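Local coordinates for PnpC (Pseudomonas putida, PDB 3N9T), which uses a ferric iron to catalyse intradiol ring cleavage of hydroxyquinol, as a 1,2-dioxygenase, and carries bound phospholipid at its helical N-terminal region, at residues 19-24 and 31-36; 70-75 and 197-202. One frame throughout, in Å; residues are numbered along the deposited sequence.

How the contacts relate
Contact 1 ties the loop 19-24 back onto helix 26-46, near one end of the elongated chain, about 31 Å from its centre. Contact 2 lies about 16 Å from that centre and joins the helical N-terminal part, through 70-75, to the loop and helix start at 197-202 in the catalytic part. The centres of contact 1 and contact 2 are 30 Å apart. Phospholipid is near both: contact 1 packs against one directly, and in contact 2 Phe75 belongs to the phospholipid pocket. Contact 2 alone approaches the iron, the Pro197 side chain being about 7 Å from that of the iron ligand Tyr194. Both contacts touch the second subunit.

Contact 1: 19-24 and 31-36; sequences SFETSP and IMQSLV. With HGX (1-heptadecanoyl-2-tridecanoyl-3-glycerol-phosphonyl choline), chain B.
Phe20 lays one face of its ring over the side chain of Met32. The Met32 CB sits 3.6 Å from the ring centroid of Phe20 and 16° off its normal, a CH-pi contact displaced toward the CD1-CE1 rim. CG of Met32 is anti to its carbonyl carbon, and further bends at chi2 and chi3 fold the chain so that CE reaches Phe20 CZ at 3.8 Å. Met32 SD is therefore oblique to the Phe20 ring, 5.3 Å from its centroid, in a Met-aromatic contact, while on its other flank Met32 SD meets lipid carbon C35 of HGX at 3.8 Å. One turn on, CG2 of Val36 approaches CE2 of Phe20 at 3.8 Å. The ring also makes a cation-pi contact with Arg211 of the second subunit. The loop joins helix 7-18 to helix 26-46 through a type I beta turn from Phe20 to Ser23, and the Phe20 carbonyl oxygen accepts both Ser23 N and, on an in-plane lone pair, Ser23 OG at 2.6 Å. An alanine at Phe20 would remove the ring and would probably loosen the packing on Met32 and Val36 and cost the cation-pi contact with Arg211 of the second subunit. Toward the solvent-facing side, Gln33 runs extended beyond CG, touching Phe20 CB with its own CG, and Gln33 NE2 donates to Glu21 OE2 at 3.0 Å. That bond is nearly straight (166°) and lies in the amide plane, yet it meets the oxygen from above the carboxylate plane, the two planes being 60° apart. The same NE2 also bonds to Val17 O, its strongest polar partner, so the amide links the end of helix 7-18 to the turn. Leu35 adds a further lipid contact, its CD2 lying 3.9 Å from HGX C38.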
loop_
_atom_site.group_PDB
_atom_site.type_symbol
_atom_site.label_atom_id
_atom_site.label_comp_id
_atom_site.label_asym_id
_atom_site.label_seq_id
_atom_site.Cartn_x
_atom_site.Cartn_y
_atom_site.Cartn_z
ATOM N N SER A 19 -7.835 6.195 16.414
ATOM C CA SER A 19 -6.483 6.666 16.757
ATOM C C SER A 19 -6.075 7.997 16.079
ATOM O O SER A 19 -5.153 8.683 16.532
ATOM C CB SER A 19 -5.425 5.585 16.496
ATOM O OG SER A 19 -5.169 5.397 15.102
ATOM N N PHE A 20 -6.716 8.325 14.955
ATOM C CA PHE A 20 -6.371 9.523 14.174
ATOM C C PHE A 20 -7.158 10.783 14.554
ATOM O O PHE A 20 -6.859 11.835 14.009
ATOM C CB PHE A 20 -6.537 9.231 12.669
ATOM C CG PHE A 20 -5.448 8.301 12.114
ATOM C CD1 PHE A 20 -4.225 8.824 11.695
ATOM C CD2 PHE A 20 -5.653 6.945 12.058
ATOM C CE1 PHE A 20 -3.211 8.013 11.190
ATOM C CE2 PHE A 20 -4.644 6.076 11.545
ATOM C CZ PHE A 20 -3.414 6.629 11.126
ATOM N N GLU A 21 -8.127 10.646 15.480
ATOM C CA GLU A 21 -8.963 11.768 15.982
ATOM C C GLU A 21 -8.234 13.017 16.404
ATOM O O GLU A 21 -8.744 14.111 16.280
ATOM C CB GLU A 21 -9.777 11.347 17.201
ATOM C CG GLU A 21 -11.033 10.709 16.834
ATOM C CD GLU A 21 -11.851 11.557 15.871
ATOM O OE1 GLU A 21 -11.858 12.819 16.012
ATOM O OE2 GLU A 21 -12.502 10.947 14.989
ATOM N N THR A 22 -7.061 12.793 16.938
ATOM C CA THR A 22 -6.155 13.765 17.436
ATOM C C THR A 22 -5.316 14.534 16.367
ATOM O O THR A 22 -4.581 15.455 16.773
ATOM C CB THR A 22 -5.058 12.956 18.241
ATOM O OG1 THR A 22 -4.714 11.757 17.454
ATOM C CG2 THR A 22 -5.569 12.524 19.594
ATOM N N SER A 23 -5.330 14.146 15.069
ATOM C CA SER A 23 -4.454 14.806 14.059
ATOM C C SER A 23 -4.805 16.299 14.020
ATOM O O SER A 23 -5.974 16.643 13.951
ATOM C CB SER A 23 -4.555 14.195 12.608
ATOM O OG SER A 23 -4.881 12.784 12.661
ATOM N N PRO A 24 -3.803 17.155 14.163
ATOM C CA PRO A 24 -3.958 18.626 14.096
ATOM C C PRO A 24 -4.567 19.030 12.721
ATOM O O PRO A 24 -5.476 19.866 12.662
ATOM C CB PRO A 24 -2.485 19.117 14.191
ATOM C CG PRO A 24 -1.731 18.036 14.763
ATOM C CD PRO A 24 -2.428 16.768 14.555
ATOM N N ILE A 31 -8.356 11.827 5.558
ATOM C CA ILE A 31 -7.788 10.834 4.639
ATOM C C ILE A 31 -7.455 9.525 5.398
ATOM O O ILE A 31 -7.795 8.432 4.941
ATOM C CB ILE A 31 -6.526 11.383 3.990
ATOM C CG1 ILE A 31 -6.908 12.459 2.926
ATOM C CG2 ILE A 31 -5.787 10.257 3.296
ATOM C CD1 ILE A 31 -5.672 13.256 2.411
ATOM N N MET A 32 -6.770 9.643 6.544
ATOM C CA MET A 32 -6.339 8.426 7.257
ATOM C C MET A 32 -7.540 7.640 7.825
ATOM O O MET A 32 -7.529 6.418 7.818
ATOM C CB MET A 32 -5.375 8.783 8.366
ATOM C CG MET A 32 -3.969 9.316 7.863
ATOM S SD MET A 32 -3.225 8.284 6.541
ATOM C CE MET A 32 -2.981 6.724 7.393
ATOM N N GLN A 33 -8.573 8.316 8.328
ATOM C CA GLN A 33 -9.735 7.551 8.794
ATOM C C GLN A 33 -10.437 6.807 7.689
ATOM O O GLN A 33 -10.876 5.655 7.872
ATOM C CB GLN A 33 -10.714 8.405 9.627
ATOM C CG GLN A 33 -10.030 8.893 10.943
ATOM C CD GLN A 33 -10.992 9.595 11.913
ATOM O OE1 GLN A 33 -11.837 10.406 11.506
ATOM N NE2 GLN A 33 -10.841 9.287 13.198
ATOM N N SER A 34 -10.575 7.448 6.537
ATOM C CA SER A 34 -11.107 6.783 5.379
ATOM C C SER A 34 -10.239 5.623 4.901
ATOM O O SER A 34 -10.733 4.515 4.605
ATOM C CB SER A 34 -11.235 7.789 4.217
ATOM O OG SER A 34 -11.922 7.177 3.183
ATOM N N LEU A 35 -8.927 5.854 4.858
ATOM C CA LEU A 35 -8.065 4.810 4.321
ATOM C C LEU A 35 -8.109 3.565 5.278
ATOM O O LEU A 35 -8.194 2.393 4.838
ATOM C CB LEU A 35 -6.688 5.452 4.298
ATOM C CG LEU A 35 -5.506 4.583 3.956
ATOM C CD1 LEU A 35 -5.896 3.814 2.761
ATOM C CD2 LEU A 35 -4.332 5.520 3.607
ATOM N N VAL A 36 -8.042 3.838 6.589
ATOM C CA VAL A 36 -8.064 2.736 7.562
ATOM C C VAL A 36 -9.388 1.927 7.514
ATOM O O VAL A 36 -9.379 0.694 7.541
ATOM C CB VAL A 36 -7.757 3.271 8.961
ATOM C CG1 VAL A 36 -7.971 2.167 10.014
ATOM C CG2 VAL A 36 -6.228 3.691 9.024
HETATM O O11 HGX B . -1.776 15.556 4.257
HETATM C C11 HGX B . -0.906 14.969 3.692
HETATM C C12 HGX B . -1.276 14.093 2.540
HETATM C C13 HGX B . -1.538 12.688 3.022
HETATM C C14 HGX B . -1.668 11.885 1.756
HETATM C C15 HGX B . -1.984 10.473 2.054
HETATM C C16 HGX B . -2.360 9.799 0.772
HETATM C C17 HGX B . -2.307 8.308 0.986
HETATM C C18 HGX B . -3.104 7.667 -0.133
HETATM C C19 HGX B . -2.465 6.369 -0.577
HETATM C C20 HGX B . -2.729 6.247 -2.080
HETATM C C21 HGX B . -1.642 6.914 -2.929
HETATM C C22 HGX B . -1.130 6.096 -4.119
HETATM C C23 HGX B . -1.677 4.668 -4.217
HETATM O O3 HGX B . 0.451 15.140 4.142
HETATM C C3 HGX B . 0.754 15.834 5.349
HETATM C C2 HGX B . 1.276 14.918 6.447
HETATM C C1 HGX B . 1.824 15.806 7.528
HETATM O O3P HGX B . 0.699 16.390 8.165
HETATM O O2 HGX B . 2.364 14.096 6.034
HETATM C C31 HGX B . 2.164 12.654 6.231
HETATM O O31 HGX B . 2.864 12.038 6.996
HETATM C C32 HGX B . 1.200 11.797 5.511
HETATM C C33 HGX B . 1.567 10.384 5.979
HETATM C C34 HGX B . 1.161 9.418 4.898
HETATM C C35 HGX B . 0.404 8.217 5.407
HETATM C C36 HGX B . 0.179 7.321 4.242
HETATM C C37 HGX B . -0.024 5.924 4.794
HETATM C C38 HGX B . -0.490 5.107 3.624
HETATM C C39 HGX B . -0.183 3.639 3.841
HETATM C C40 HGX B . -1.387 2.748 3.578
HETATM C C42 HGX B . -1.491 2.269 2.129
HETATM C C43 HGX B . -1.353 0.744 1.962
HETATM C C44 HGX B . -1.774 -0.077 3.185
HETATM C C45 HGX B . -0.623 -0.982 3.614
HETATM C C46 HGX B . -0.612 -1.326 5.117
HETATM C C47 HGX B . -0.577 -2.838 5.309
HETATM C C48 HGX B . 0.871 -3.230 5.102
HETATM O O1 HGX B . 2.233 18.258 8.822
HETATM P P1 HGX B . 0.766 17.956 8.496
HETATM O O4 HGX B . 0.082 18.651 7.333
HETATM O O5 HGX B . -0.126 18.088 9.860
HETATM C C4 HGX B . -0.245 19.359 10.536
HETATM C C5 HGX B . 0.393 19.347 11.934
HETATM N N1 HGX B . 1.801 19.829 12.061
HETATM C C6 HGX B . 1.955 20.447 13.394
HETATM C C7 HGX B . 2.204 20.827 11.038
HETATM C C8 HGX B . 2.709 18.666 12.004
#

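Contact 2: 70-75 and 197-202; sequences KVRQEF and PTDGPV
Charge pairing dominates: Arg72, Glu74 and Asp199 form a salt-bridge network joining the start of helix 74-81, in the N-terminal helical part, to the start of helix 201-209 in the catalytic part. The Arg72 guanidinium grips two carboxylates, each through a single oxygen: end-on, NH1 and NH2 share Asp199 OD1, with NH2 at 2.8 Å and NH1 arriving on the syn lone pair; side-on, NE and NH2 share Glu74 OE1, NE at 2.9 Å. All four bonds run close to the guanidinium plane but are bent, at 138° to 142°. CG of Arg72 is anti to the backbone N (chi1 -175°), and the bend at chi2 helps bring the group between the two acids.

Backbone hydrogen bonding occupies the other Glu74 oxygen. OE2 takes Val202 N on its anti lone pair at 2.9 Å, and a water that donates to it at 2.7 Å also donates to Pro197 O and accepts from Gly200 N.

Van der Waals contact is narrower: Pro197 CB lies over one guanidinium face, 3.5 Å from Arg72 CZ, and Val202 CG2 lies 3.7 Å from Glu74 CD. With Arg72 bound to one oxygen and the N-terminus of helix 201-209 facing the other, buried Glu74 is probably kept ionised.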
loop_
_atom_site.group_PDB
_atom_site.type_symbol
_atom_site.label_atom_id
_atom_site.label_comp_id
_atom_site.label_asym_id
_atom_site.label_seq_id
_atom_site.Cartn_x
_atom_site.Cartn_y
_atom_site.Cartn_z
ATOM N N LYS A 70 15.911 6.884 -9.794
ATOM C CA LYS A 70 16.205 7.448 -11.107
ATOM C C LYS A 70 15.165 7.331 -12.222
ATOM O O LYS A 70 14.557 8.323 -12.623
ATOM C CB LYS A 70 17.588 6.923 -11.558
ATOM C CG LYS A 70 18.702 7.159 -10.491
ATOM C CD LYS A 70 18.754 8.650 -10.069
ATOM C CE LYS A 70 19.917 8.980 -9.110
ATOM N NZ LYS A 70 20.027 10.476 -8.937
ATOM N N VAL A 71 14.979 6.122 -12.724
ATOM C CA VAL A 71 14.264 5.891 -13.967
ATOM C C VAL A 71 13.056 4.967 -13.756
ATOM O O VAL A 71 12.303 4.715 -14.687
ATOM C CB VAL A 71 15.218 5.211 -14.993
ATOM C CG1 VAL A 71 16.313 6.206 -15.481
ATOM C CG2 VAL A 71 15.856 3.895 -14.392
ATOM N N ARG A 72 12.892 4.459 -12.534
ATOM C CA ARG A 72 11.877 3.435 -12.281
ATOM C C ARG A 72 11.089 3.744 -11.001
ATOM O O ARG A 72 11.650 3.786 -9.882
ATOM C CB ARG A 72 12.531 2.032 -12.215
ATOM C CG ARG A 72 11.526 0.878 -12.064
ATOM C CD ARG A 72 10.671 0.721 -13.298
ATOM N NE ARG A 72 9.928 -0.524 -13.143
ATOM C CZ ARG A 72 10.347 -1.701 -13.590
ATOM N NH1 ARG A 72 11.501 -1.775 -14.284
ATOM N NH2 ARG A 72 9.610 -2.784 -13.382
ATOM N N GLN A 73 9.784 3.920 -11.168
ATOM C CA GLN A 73 8.956 4.136 -10.005
ATOM C C GLN A 73 7.895 3.030 -10.029
ATOM O O GLN A 73 6.863 3.162 -10.690
ATOM C CB GLN A 73 8.344 5.539 -10.085
ATOM C CG GLN A 73 8.504 6.388 -8.823
ATOM C CD GLN A 73 7.995 5.679 -7.587
ATOM O OE1 GLN A 73 8.436 5.976 -6.449
ATOM N NE2 GLN A 73 7.081 4.717 -7.788
ATOM N N GLU A 74 8.149 1.948 -9.300
ATOM C CA GLU A 74 7.272 0.775 -9.361
ATOM C C GLU A 74 5.955 1.086 -8.630
ATOM O O GLU A 74 4.909 0.507 -8.956
ATOM C CB GLU A 74 7.938 -0.468 -8.736
ATOM C CG GLU A 74 7.181 -1.823 -9.066
ATOM C CD GLU A 74 7.375 -2.341 -10.503
ATOM O OE1 GLU A 74 7.910 -1.575 -11.320
ATOM O OE2 GLU A 74 7.000 -3.497 -10.827
ATOM N N PHE A 75 6.007 1.935 -7.596
ATOM C CA PHE A 75 4.724 2.303 -6.922
ATOM C C PHE A 75 3.777 3.055 -7.868
ATOM O O PHE A 75 2.560 2.849 -7.816
ATOM C CB PHE A 75 4.856 3.042 -5.559
ATOM C CG PHE A 75 4.781 2.077 -4.385
ATOM C CD1 PHE A 75 5.918 1.790 -3.648
ATOM C CD2 PHE A 75 3.569 1.363 -4.091
ATOM C CE1 PHE A 75 5.911 0.798 -2.641
ATOM C CE2 PHE A 75 3.538 0.413 -3.060
ATOM C CZ PHE A 75 4.701 0.110 -2.327
ATOM N N PRO A 197 6.795 -1.865 -18.186
ATOM C CA PRO A 197 7.813 -2.785 -17.592
ATOM C C PRO A 197 7.191 -3.939 -16.797
ATOM O O PRO A 197 6.277 -3.750 -15.972
ATOM C CB PRO A 197 8.630 -1.862 -16.669
ATOM C CG PRO A 197 8.271 -0.424 -17.082
ATOM C CD PRO A 197 6.941 -0.467 -17.726
ATOM N N THR A 198 7.653 -5.152 -17.038
ATOM C CA THR A 198 7.061 -6.266 -16.327
ATOM C C THR A 198 8.114 -7.041 -15.541
ATOM O O THR A 198 7.871 -8.137 -15.122
ATOM C CB THR A 198 6.399 -7.210 -17.324
ATOM O OG1 THR A 198 7.368 -7.520 -18.327
ATOM C CG2 THR A 198 5.263 -6.527 -18.027
ATOM N N ASP A 199 9.294 -6.486 -15.368
ATOM C CA ASP A 199 10.374 -7.223 -14.707
ATOM C C ASP A 199 10.393 -6.975 -13.206
ATOM O O ASP A 199 11.378 -7.315 -12.518
ATOM C CB ASP A 199 11.717 -6.815 -15.305
ATOM C CG ASP A 199 11.982 -5.360 -15.188
ATOM O OD1 ASP A 199 11.036 -4.517 -15.121
ATOM O OD2 ASP A 199 13.183 -5.031 -15.189
ATOM N N GLY A 200 9.322 -6.384 -12.687
ATOM C CA GLY A 200 9.233 -6.129 -11.261
ATOM C C GLY A 200 7.991 -6.785 -10.688
ATOM O O GLY A 200 7.319 -7.577 -11.364
ATOM N N PRO A 201 7.646 -6.422 -9.444
ATOM C CA PRO A 201 6.386 -6.926 -8.838
ATOM C C PRO A 201 5.131 -6.640 -9.643
ATOM O O PRO A 201 4.226 -7.489 -9.675
ATOM C CB PRO A 201 6.336 -6.246 -7.462
ATOM C CG PRO A 201 7.784 -5.760 -7.212
ATOM C CD PRO A 201 8.488 -5.625 -8.508
ATOM N N VAL A 202 5.019 -5.489 -10.293
ATOM C CA VAL A 202 3.779 -5.242 -11.107
ATOM C C VAL A 202 3.658 -6.357 -12.181
ATOM O O VAL A 202 2.606 -6.923 -12.379
ATOM C CB VAL A 202 3.829 -3.849 -11.740
ATOM C CG1 VAL A 202 2.793 -3.669 -12.857
ATOM C CG2 VAL A 202 3.666 -2.768 -10.594
HETATM O O HOH W 1 7.090 -4.596 -13.237
#